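Local coordinates for flavohemoprotein (Vibrio cholerae O1 biovar El Tor, PDB 4EH1) that probably converts nitric oxide to nitrate with oxygen and NAD(P)H, this chain being its FAD- and NAD(P)H-binding reductase part, at residues S15-S20 and V72-V77; I120-G125 and L147-S152; I40-T45 and H87-N92. All blocks are in the same frame, centred on the assembly; numbering follows the deposited sequence. Where two conformers were deposited one is given.

Contact 1 (S15-S20 and V72-V77); sequences SAYVTS and VKREGV. With FAD (flavin-adenine dinucleotide), chain C.
Thr19 and Val72 form an antiparallel hydrogen-bonded pair: Thr19 N donates to Val72 O at 3.1 Å, and Val72 N donates back to Thr19 O at 2.9 Å. One step on, Val18 and Lys73 make a non-hydrogen-bonded pair, with Val72 O taking a CA-H...O contact from Val18. The ladder then closes with Arg74 N donating to Tyr17 O at 2.8 Å, although Arg74 has already left the strand. Val72 O is doubly used, since the imidazole of His90, from helix 84-92, donates to it as well.

Because Lys73 sits in a non-hydrogen-bonded pair, its N-H turns away from Val18. Lys73 N donates instead to FAD O2, on the flavin, at 2.9 Å, and the angle of 170° marks a straight bond. Farther along, Glu75 points away from 15-20, and its OE2 accepts from the ribose hydroxyl O3B of FAD at 3.0 Å. The backbone of 72-74 thus pairs with 15-20, while Lys73 N and the Glu75 carboxylate take the flavin and the ribose of FAD.

Side chains add packing and two weak bonds. Val18 CG2 packs on Lys73 CB at 4.0 Å, the two side chains crossing at about a right angle. In the conformer described, one of two deposited for Arg74, Tyr17 CD1 lies over one face of the guanidinium, 3.6 Å from Arg74 NH2, with ring and guanidinium planes 65° apart. NH1 and NH2 of that conformer both reach Ala16 O, but at N-H...O angles near 125° these bonds are weak. Val77 CG2 also meets Tyr17 CD1.

Strand 68-73 is an outermost strand, within this chain, of the six-stranded antiparallel sheet, and its use of a backbone N-H to read the flavin pyrimidine edge suits the FAD-binding barrel of the ferredoxin-reductase-type family.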
loop_
_atom_site.group_PDB
_atom_site.type_symbol
_atom_site.label_atom_id
_atom_site.label_comp_id
_atom_site.label_asym_id
_atom_site.label_seq_id
_atom_site.Cartn_x
_atom_site.Cartn_y
_atom_site.Cartn_z
ATOM N N SER A 15 -0.603 7.425 -3.273
ATOM C CA SER A 15 -1.249 8.018 -4.456
ATOM C C SER A 15 -0.804 7.180 -5.630
ATOM O O SER A 15 -0.138 6.175 -5.406
ATOM C CB SER A 15 -0.890 9.498 -4.645
ATOM O OG SER A 15 0.504 9.728 -4.642
ATOM N N ALA A 16 -1.205 7.544 -6.851
ATOM C CA ALA A 16 -0.906 6.725 -8.040
ATOM C C ALA A 16 0.563 6.289 -8.122
ATOM O O ALA A 16 0.858 5.169 -8.455
ATOM C CB ALA A 16 -1.293 7.453 -9.322
ATOM N N TYR A 17 1.497 7.163 -7.811
ATOM C CA TYR A 17 2.893 6.778 -8.009
ATOM C C TYR A 17 3.726 6.754 -6.710
ATOM O O TYR A 17 4.911 6.408 -6.722
ATOM C CB TYR A 17 3.519 7.717 -9.014
ATOM C CG TYR A 17 2.741 7.752 -10.320
ATOM C CD1 TYR A 17 2.650 6.625 -11.123
ATOM C CD2 TYR A 17 2.108 8.912 -10.737
ATOM C CE1 TYR A 17 1.946 6.633 -12.312
ATOM C CE2 TYR A 17 1.420 8.950 -11.949
ATOM C CZ TYR A 17 1.344 7.807 -12.725
ATOM O OH TYR A 17 0.647 7.846 -13.893
ATOM N N VAL A 18 3.099 7.112 -5.599
ATOM C CA VAL A 18 3.822 7.202 -4.344
ATOM C C VAL A 18 3.330 6.125 -3.364
ATOM O O VAL A 18 2.118 5.969 -3.099
ATOM C CB VAL A 18 3.653 8.571 -3.695
ATOM C CG1 VAL A 18 4.308 8.581 -2.290
ATOM C CG2 VAL A 18 4.211 9.696 -4.593
ATOM N N THR A 19 4.291 5.396 -2.836
ATOM C CA THR A 19 4.040 4.351 -1.861
ATOM C C THR A 19 4.917 4.573 -0.623
ATOM O O THR A 19 6.109 4.874 -0.752
ATOM C CB THR A 19 4.283 2.965 -2.512
ATOM O OG1 THR A 19 3.170 2.683 -3.383
ATOM C CG2 THR A 19 4.406 1.825 -1.429
ATOM N N SER A 20 4.324 4.473 0.571
ATOM C CA SER A 20 5.084 4.646 1.812
ATOM C C SER A 20 5.634 3.301 2.320
ATOM O O SER A 20 5.025 2.255 2.106
ATOM C CB SER A 20 4.221 5.255 2.930
ATOM O OG SER A 20 4.119 6.648 2.841
ATOM N N VAL A 72 7.923 7.026 -1.378
ATOM C CA VAL A 72 8.773 6.845 -2.524
ATOM C C VAL A 72 7.981 6.945 -3.834
ATOM O O VAL A 72 7.032 6.197 -4.073
ATOM C CB VAL A 72 9.450 5.457 -2.433
ATOM C CG1 VAL A 72 10.183 5.155 -3.719
ATOM C CG2 VAL A 72 10.365 5.367 -1.153
ATOM N N LYS A 73 8.365 7.896 -4.670
ATOM C CA LYS A 73 7.712 8.034 -5.959
ATOM C C LYS A 73 8.359 7.127 -7.020
ATOM O O LYS A 73 9.561 7.188 -7.234
ATOM C CB LYS A 73 7.748 9.469 -6.436
ATOM C CG LYS A 73 6.921 9.599 -7.737
ATOM C CD LYS A 73 7.069 10.926 -8.446
ATOM C CE LYS A 73 6.609 10.752 -9.915
ATOM N NZ LYS A 73 6.562 12.003 -10.694
ATOM N N ARG A 74 7.549 6.279 -7.634
ATOM C CA ARG A 74 7.923 5.511 -8.823
ATOM C C ARG A 74 8.401 6.513 -9.886
ATOM O O ARG A 74 7.582 7.211 -10.479
ATOM C CB ARG A 74 6.670 4.777 -9.330
ATOM C CG ARG A 74 6.887 3.447 -10.019
ATOM C CD ARG A 74 5.768 2.435 -9.679
ATOM N NE ARG A 74 4.498 2.679 -10.355
ATOM C CZ ARG A 74 3.332 2.893 -9.740
ATOM N NH1 ARG A 74 3.240 2.893 -8.408
ATOM N NH2 ARG A 74 2.244 3.099 -10.463
ATOM N N GLU A 75 9.709 6.630 -10.106
ATOM C CA GLU A 75 10.189 7.657 -11.045
ATOM C C GLU A 75 10.273 7.167 -12.489
ATOM O O GLU A 75 10.496 5.992 -12.745
ATOM C CB GLU A 75 11.503 8.320 -10.597
ATOM C CG GLU A 75 11.840 9.584 -11.434
ATOM C CD GLU A 75 12.944 10.466 -10.845
ATOM O OE1 GLU A 75 12.847 10.834 -9.647
ATOM O OE2 GLU A 75 13.901 10.804 -11.588
ATOM N N GLY A 76 10.036 8.070 -13.430
ATOM C CA GLY A 76 10.221 7.768 -14.843
ATOM C C GLY A 76 9.249 6.737 -15.380
ATOM O O GLY A 76 9.594 5.947 -16.257
ATOM N N VAL A 77 8.026 6.732 -14.864
ATOM C CA VAL A 77 7.025 5.815 -15.399
ATOM C C VAL A 77 6.713 6.199 -16.849
ATOM O O VAL A 77 6.493 7.355 -17.150
ATOM C CB VAL A 77 5.724 5.799 -14.577
ATOM C CG1 VAL A 77 4.728 4.829 -15.213
ATOM C CG2 VAL A 77 6.001 5.374 -13.141
HETATM P PA FAD C . 17.399 6.578 -11.279
HETATM O O1A FAD C . 18.462 7.159 -10.515
HETATM O O2A FAD C . 17.505 5.286 -11.865
HETATM O O5B FAD C . 17.111 7.543 -12.452
HETATM C C5B FAD C . 17.276 8.930 -12.303
HETATM C C4B FAD C . 16.788 9.732 -13.496
HETATM O O4B FAD C . 17.667 9.606 -14.597
HETATM C C3B FAD C . 15.453 9.213 -13.936
HETATM O O3B FAD C . 14.694 10.299 -14.403
HETATM C C2B FAD C . 15.780 8.320 -15.084
HETATM O O2B FAD C . 14.692 8.350 -15.956
HETATM C C1B FAD C . 17.029 8.927 -15.652
HETATM N N9A FAD C . 17.899 7.863 -16.141
HETATM C C8A FAD C . 18.229 6.759 -15.507
HETATM N N7A FAD C . 19.023 5.991 -16.252
HETATM C C5A FAD C . 19.200 6.615 -17.394
HETATM C C6A FAD C . 19.928 6.335 -18.622
HETATM N N6A FAD C . 20.645 5.213 -18.770
HETATM N N1A FAD C . 19.835 7.241 -19.578
HETATM C C2A FAD C . 19.138 8.345 -19.434
HETATM N N3A FAD C . 18.454 8.661 -18.355
HETATM C C4A FAD C . 18.443 7.844 -17.320
HETATM N N1 FAD C . 12.487 10.589 -3.665
HETATM C C2 FAD C . 11.339 10.170 -3.138
HETATM O O2 FAD C . 10.644 9.433 -3.790
HETATM N N3 FAD C . 10.922 10.502 -1.929
HETATM C C4 FAD C . 11.612 11.272 -1.143
HETATM O O4 FAD C . 11.177 11.531 -0.052
HETATM C C4X FAD C . 12.885 11.794 -1.652
HETATM N N5 FAD C . 13.641 12.592 -0.936
HETATM C C5X FAD C . 14.777 13.059 -1.416
HETATM C C6 FAD C . 15.518 13.885 -0.632
HETATM C C7 FAD C . 16.694 14.390 -1.095
HETATM C C7M FAD C . 17.503 15.295 -0.246
HETATM C C8 FAD C . 17.169 14.033 -2.423
HETATM C C8M FAD C . 18.460 14.593 -2.884
HETATM C C9 FAD C . 16.433 13.199 -3.216
HETATM C C9A FAD C . 15.242 12.703 -2.757
HETATM N N10 FAD C . 14.473 11.858 -3.541
HETATM C C10 FAD C . 13.284 11.397 -3.000
HETATM C "C1'" FAD C . 14.929 11.453 -4.865
HETATM C "C2'" FAD C . 15.468 10.023 -4.805
HETATM O "O2'" FAD C . 16.608 9.888 -3.986
HETATM C "C3'" FAD C . 15.902 9.414 -6.121
HETATM O "O3'" FAD C . 16.781 10.257 -6.814
HETATM C "C4'" FAD C . 14.768 8.932 -7.007
HETATM O "O4'" FAD C . 13.981 8.026 -6.270
HETATM C "C5'" FAD C . 15.226 8.295 -8.314
HETATM O "O5'" FAD C . 16.010 7.150 -8.156
HETATM P P FAD C . 15.905 5.908 -9.056
HETATM O O1P FAD C . 17.003 5.069 -8.704
HETATM O O2P FAD C . 14.594 5.395 -8.946
HETATM O O3P FAD C . 16.083 6.525 -10.461
#

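Contact 2 (I120-G125 and L147-S152); sequences ISAGVG and LYACNS
Ile120 to Ala122 run parallel to Leu147 to Ala149, the axes of the strand segments approaching to 4.8 Å at 11° from one another, and hydrogen bonds from Ser121 N to Leu147 O, Ala149 N to Ser121 O and Gly123 N to Ala149 O, each 3.0 Å, stitch them together. They are the two strands of a beta-alpha-beta crossover whose helix is 126-138.

On one face of the sheet, Ile120 and Leu147 lie side by side and point the same way, so that Ile120 CG1 meets Leu147 CD1 at 4.0 Å; helix 210-223 covers Ile120 there. On the same face Ala122 and Ala149 touch through their CB atoms.

The other face carries Ser121 and Tyr148. Tyr148 has CG anti to the backbone N (chi1 -174°), and its ring extends beside the backbone of Ser121 to Gly123. Gly123 O lies at the ring edge, in the ring plane, and Tyr148 OH donates to it at 2.7 Å; the donor is tilted 26° from the carbonyl plane of Gly123. Ser121 OG stands 3.5 Å from Tyr148 CD1 and also meets a water at 2.7 Å, which in turn donates to Leu147 O.

Gly123 thus has both its N-H and its carbonyl committed to strand 144-150. With positive phi, it begins the segment that by similarity binds NADP(+). The bond from the Tyr148 phenol probably helps fix the orientation of that carbonyl, close to Val124, which touches FAD.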
loop_
_atom_site.group_PDB
_atom_site.type_symbol
_atom_site.label_atom_id
_atom_site.label_comp_id
_atom_site.label_asym_id
_atom_site.label_seq_id
_atom_site.Cartn_x
_atom_site.Cartn_y
_atom_site.Cartn_z
ATOM N N ILE A 120 5.059 24.723 1.580
ATOM C CA ILE A 120 4.751 24.750 0.163
ATOM C C ILE A 120 5.496 23.628 -0.527
ATOM O O ILE A 120 6.723 23.534 -0.452
ATOM C CB ILE A 120 5.214 26.070 -0.492
ATOM C CG1 ILE A 120 4.691 27.273 0.305
ATOM C CG2 ILE A 120 4.771 26.131 -1.979
ATOM C CD1 ILE A 120 5.169 28.645 -0.232
ATOM N N SER A 121 4.762 22.785 -1.228
ATOM C CA SER A 121 5.409 21.712 -1.967
ATOM C C SER A 121 4.580 21.268 -3.159
ATOM O O SER A 121 3.399 21.617 -3.261
ATOM C CB SER A 121 5.642 20.512 -1.046
ATOM O OG SER A 121 4.420 20.092 -0.470
ATOM N N ALA A 122 5.214 20.469 -4.022
ATOM C CA ALA A 122 4.593 19.888 -5.205
ATOM C C ALA A 122 4.996 18.439 -5.380
ATOM O O ALA A 122 6.165 18.078 -5.205
ATOM C CB ALA A 122 5.000 20.665 -6.477
ATOM N N GLY A 123 4.041 17.617 -5.774
ATOM C CA GLY A 123 4.346 16.231 -6.062
ATOM C C GLY A 123 4.925 15.551 -4.827
ATOM O O GLY A 123 4.335 15.587 -3.757
ATOM N N VAL A 124 6.096 14.960 -4.984
ATOM C CA VAL A 124 6.673 14.142 -3.934
ATOM C C VAL A 124 7.441 15.023 -2.933
ATOM O O VAL A 124 7.873 14.558 -1.865
ATOM C CB VAL A 124 7.543 13.004 -4.525
ATOM C CG1 VAL A 124 8.908 13.537 -4.964
ATOM C CG2 VAL A 124 7.634 11.817 -3.521
ATOM N N GLY A 125 7.554 16.303 -3.279
ATOM C CA GLY A 125 8.033 17.328 -2.369
ATOM C C GLY A 125 7.244 17.338 -1.058
ATOM O O GLY A 125 7.717 17.833 -0.026
ATOM N N LEU A 147 0.404 24.591 1.554
ATOM C CA LEU A 147 0.084 24.847 0.142
ATOM C C LEU A 147 0.694 23.727 -0.694
ATOM O O LEU A 147 1.901 23.471 -0.610
ATOM C CB LEU A 147 0.606 26.212 -0.310
ATOM C CG LEU A 147 0.258 27.453 0.543
ATOM C CD1 LEU A 147 0.957 28.686 0.007
ATOM C CD2 LEU A 147 -1.225 27.719 0.613
ATOM N N TYR A 148 -0.141 23.062 -1.490
ATOM C CA TYR A 148 0.259 21.841 -2.188
ATOM C C TYR A 148 -0.199 21.857 -3.662
ATOM O O TYR A 148 -1.351 22.213 -3.965
ATOM C CB TYR A 148 -0.321 20.596 -1.481
ATOM C CG TYR A 148 0.184 19.287 -2.088
ATOM C CD1 TYR A 148 1.544 19.009 -2.146
ATOM C CD2 TYR A 148 -0.699 18.354 -2.648
ATOM C CE1 TYR A 148 2.030 17.830 -2.737
ATOM C CE2 TYR A 148 -0.225 17.162 -3.255
ATOM C CZ TYR A 148 1.134 16.907 -3.269
ATOM O OH TYR A 148 1.621 15.747 -3.821
ATOM N N ALA A 149 0.706 21.488 -4.566
ATOM C CA ALA A 149 0.376 21.367 -5.990
ATOM C C ALA A 149 0.670 19.952 -6.480
ATOM O O ALA A 149 1.730 19.401 -6.224
ATOM C CB ALA A 149 1.151 22.402 -6.819
ATOM N N CYS A 150 -0.276 19.347 -7.176
ATOM C CA CYS A 150 0.016 18.089 -7.804
ATOM C C CYS A 150 -0.729 18.082 -9.131
ATOM O O CYS A 150 -1.388 19.057 -9.477
ATOM C CB CYS A 150 -0.344 16.900 -6.897
ATOM S SG CYS A 150 -2.091 16.926 -6.391
ATOM N N ASN A 151 -0.599 17.006 -9.900
ATOM C CA ASN A 151 -1.162 17.023 -11.236
ATOM C C ASN A 151 -2.676 16.805 -11.258
ATOM O O ASN A 151 -3.363 17.334 -12.125
ATOM C CB ASN A 151 -0.479 15.972 -12.101
ATOM C CG ASN A 151 0.995 16.275 -12.331
ATOM O OD1 ASN A 151 1.418 17.422 -12.236
ATOM N ND2 ASN A 151 1.778 15.242 -12.633
ATOM N N SER A 152 -3.176 15.993 -10.327
ATOM C CA SER A 152 -4.571 15.570 -10.323
ATOM C C SER A 152 -4.944 14.855 -9.026
ATOM O O SER A 152 -4.075 14.579 -8.177
ATOM C CB SER A 152 -4.830 14.621 -11.494
ATOM O OG SER A 152 -4.110 13.404 -11.328
HETATM O O HOH W 1 3.210 21.611 1.353
#

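Contact 3 (I40-T45 and H87-N92)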
loop_
_atom_site.group_PDB
_atom_site.type_symbol
_atom_site.label_atom_id
_atom_site.label_comp_id
_atom_site.label_asym_id
_atom_site.label_seq_id
_atom_site.Cartn_x
_atom_site.Cartn_y
_atom_site.Cartn_z
ATOM N N ILE A 40 16.795 9.857 5.179
ATOM C CA ILE A 40 17.694 8.741 5.371
ATOM C C ILE A 40 18.160 8.285 4.002
ATOM O O ILE A 40 17.765 8.846 2.967
ATOM C CB ILE A 40 17.055 7.563 6.198
ATOM C CG1 ILE A 40 15.656 7.180 5.689
ATOM C CG2 ILE A 40 16.887 7.960 7.645
ATOM C CD1 ILE A 40 15.659 6.251 4.506
ATOM N N GLY A 41 19.015 7.274 4.007
ATOM C CA GLY A 41 19.498 6.660 2.790
ATOM C C GLY A 41 18.998 5.231 2.679
ATOM O O GLY A 41 18.968 4.490 3.672
ATOM N N ILE A 42 18.588 4.835 1.483
ATOM C CA ILE A 42 18.210 3.452 1.245
ATOM C C ILE A 42 19.182 2.838 0.236
ATOM O O ILE A 42 19.506 3.458 -0.774
ATOM C CB ILE A 42 16.782 3.345 0.688
ATOM C CG1 ILE A 42 15.749 3.844 1.722
ATOM C CG2 ILE A 42 16.465 1.903 0.280
ATOM C CD1 ILE A 42 15.564 2.914 2.933
ATOM N N GLU A 43 19.631 1.614 0.498
ATOM C CA GLU A 43 20.536 0.937 -0.415
ATOM C C GLU A 43 20.027 -0.446 -0.773
ATOM O O GLU A 43 19.679 -1.247 0.097
ATOM C CB GLU A 43 21.933 0.841 0.191
ATOM C CG GLU A 43 22.781 -0.282 -0.331
ATOM C CD GLU A 43 24.090 -0.394 0.456
ATOM O OE1 GLU A 43 24.816 0.623 0.539
ATOM O OE2 GLU A 43 24.381 -1.483 1.012
ATOM N N VAL A 44 19.985 -0.723 -2.068
ATOM C CA VAL A 44 19.521 -2.019 -2.534
ATOM C C VAL A 44 20.364 -2.466 -3.690
ATOM O O VAL A 44 21.222 -1.723 -4.167
ATOM C CB VAL A 44 18.062 -1.956 -3.015
ATOM C CG1 VAL A 44 17.106 -1.828 -1.821
ATOM C CG2 VAL A 44 17.868 -0.793 -3.991
ATOM N N THR A 45 20.094 -3.686 -4.140
ATOM C CA THR A 45 20.748 -4.286 -5.286
ATOM C C THR A 45 19.643 -4.742 -6.215
ATOM O O THR A 45 18.994 -5.761 -5.972
ATOM C CB THR A 45 21.569 -5.502 -4.873
ATOM O OG1 THR A 45 22.520 -5.091 -3.891
ATOM C CG2 THR A 45 22.296 -6.108 -6.082
ATOM N N HIS A 87 11.724 1.818 -8.585
ATOM C CA HIS A 87 10.926 0.714 -9.112
ATOM C C HIS A 87 11.233 -0.544 -8.327
ATOM O O HIS A 87 10.371 -1.378 -8.116
ATOM C CB HIS A 87 11.130 0.523 -10.628
ATOM C CG HIS A 87 10.390 1.540 -11.441
ATOM N ND1 HIS A 87 9.266 1.231 -12.183
ATOM C CD2 HIS A 87 10.560 2.878 -11.559
ATOM C CE1 HIS A 87 8.798 2.329 -12.751
ATOM N NE2 HIS A 87 9.568 3.342 -12.393
ATOM N N TYR A 88 12.472 -0.668 -7.884
ATOM C CA TYR A 88 12.836 -1.849 -7.148
ATOM C C TYR A 88 12.052 -1.956 -5.842
ATOM O O TYR A 88 11.561 -3.017 -5.512
ATOM C CB TYR A 88 14.313 -1.851 -6.843
ATOM C CG TYR A 88 14.729 -3.103 -6.125
ATOM C CD1 TYR A 88 14.819 -4.312 -6.806
ATOM C CD2 TYR A 88 15.014 -3.082 -4.769
ATOM C CE1 TYR A 88 15.198 -5.464 -6.167
ATOM C CE2 TYR A 88 15.406 -4.245 -4.101
ATOM C CZ TYR A 88 15.495 -5.429 -4.818
ATOM O OH TYR A 88 15.886 -6.581 -4.182
ATOM N N LEU A 89 11.974 -0.844 -5.123
ATOM C CA LEU A 89 11.236 -0.729 -3.876
ATOM C C LEU A 89 9.751 -1.024 -4.060
ATOM O O LEU A 89 9.202 -1.868 -3.337
ATOM C CB LEU A 89 11.406 0.670 -3.283
ATOM C CG LEU A 89 12.809 0.943 -2.755
ATOM C CD1 LEU A 89 12.916 2.365 -2.252
ATOM C CD2 LEU A 89 13.193 -0.077 -1.661
ATOM N N HIS A 90 9.116 -0.303 -4.997
ATOM C CA HIS A 90 7.717 -0.529 -5.356
ATOM C C HIS A 90 7.453 -1.993 -5.763
ATOM O O HIS A 90 6.557 -2.633 -5.233
ATOM C CB HIS A 90 7.271 0.410 -6.507
ATOM C CG HIS A 90 6.875 1.782 -6.056
ATOM N ND1 HIS A 90 5.582 2.252 -6.156
ATOM C CD2 HIS A 90 7.596 2.788 -5.493
ATOM C CE1 HIS A 90 5.517 3.481 -5.673
ATOM N NE2 HIS A 90 6.726 3.833 -5.267
ATOM N N ASN A 91 8.258 -2.536 -6.667
ATOM C CA ASN A 91 7.944 -3.844 -7.242
ATOM C C ASN A 91 8.446 -5.058 -6.489
ATOM O O ASN A 91 7.846 -6.109 -6.584
ATOM C CB ASN A 91 8.437 -3.939 -8.691
ATOM C CG ASN A 91 7.747 -2.934 -9.601
ATOM O OD1 ASN A 91 6.606 -2.554 -9.354
ATOM N ND2 ASN A 91 8.439 -2.488 -10.640
ATOM N N ASN A 92 9.555 -4.931 -5.769
ATOM C CA ASN A 92 10.241 -6.113 -5.259
ATOM C C ASN A 92 10.330 -6.167 -3.750
ATOM O O ASN A 92 10.447 -7.236 -3.180
ATOM C CB ASN A 92 11.680 -6.178 -5.800
ATOM C CG ASN A 92 11.736 -6.371 -7.307
ATOM O OD1 ASN A 92 12.076 -7.445 -7.798
ATOM N ND2 ASN A 92 11.398 -5.330 -8.041
HETATM O O HOH W 2 18.633 -5.496 -2.760
#
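Val44 and Tyr88 carry most of this contact, in which helix 84-92 of the antiparallel FAD-binding barrel packs on Ile42 and Val44 of strand 39-44. The axes of the two segments come no closer than 10.3 Å and are inclined at 69°, so side chains, not backbones, span the interval, and no direct hydrogen bond joins the two segments.

Tyr88 points toward the strand, with CG anti to its backbone N (chi1 -178°), and its ring runs beside Val44. The two side chains slide past each other in opposite directions. Val44 presents three carbons to the CD2 and CE2 atoms of the Tyr88 ring: CB and CG1 lie 3.7 Å from CE2, while CG2 meets CD2 at the same separation. The Val44 chi1 of -73° leaves CG2 between the backbone N and the carbonyl carbon and CG1 anti to that carbon, an orientation that brings both methyls to the ring. The ring is held between unlike neighbours: Asn92 CB, one helical turn on, stands 3.6 Å above one face, offset toward the rim, and Thr45 C lies over the opposite face.

The first side-chain bond of Leu89 points neither toward nor away from 40-45, but its end comes nearer. Leu89 CD2 touches both Ile42 CG2 and Val44 CG1 at 4.3 Å, a looser apolar seam than that of the tyrosine. Tyr57, a FAD-binding residue by similarity, packs against Ile42 and Leu89 alike, and Phe21 also covers Leu89, so this seam belongs to a buried part of the barrel near the flavin site.

The phenol is joined to Thr45, just after the strand, through a water: Thr45 N donates to it at 2.7 Å, and the same water lies at a longer 3.3 Å from Tyr88 OH.

In the fold
Contact 1 stands between the other two, its centre 13 Å from that of contact 2 and 12 Å from that of contact 3, whereas contacts 2 and 3 have centres 23 Å apart and do not touch. Toward the NAD-binding part, Lys73 CB packs on Val124 CG2 at 3.7 Å, so the flavin-binding strand of contact 1 meets the loop leaving contact 2 where the FAD-binding and NAD-binding parts meet. Toward contact 3, His87 NE2 and Glu75 O are 2.8 Å apart in a probable hydrogen bond, tying the helix to the turn after strand 68-73. FAD touches residues of contacts 1 and 2, while contact 3 is farther from it, the side chain of Leu89 about 7 Å from the cofactor.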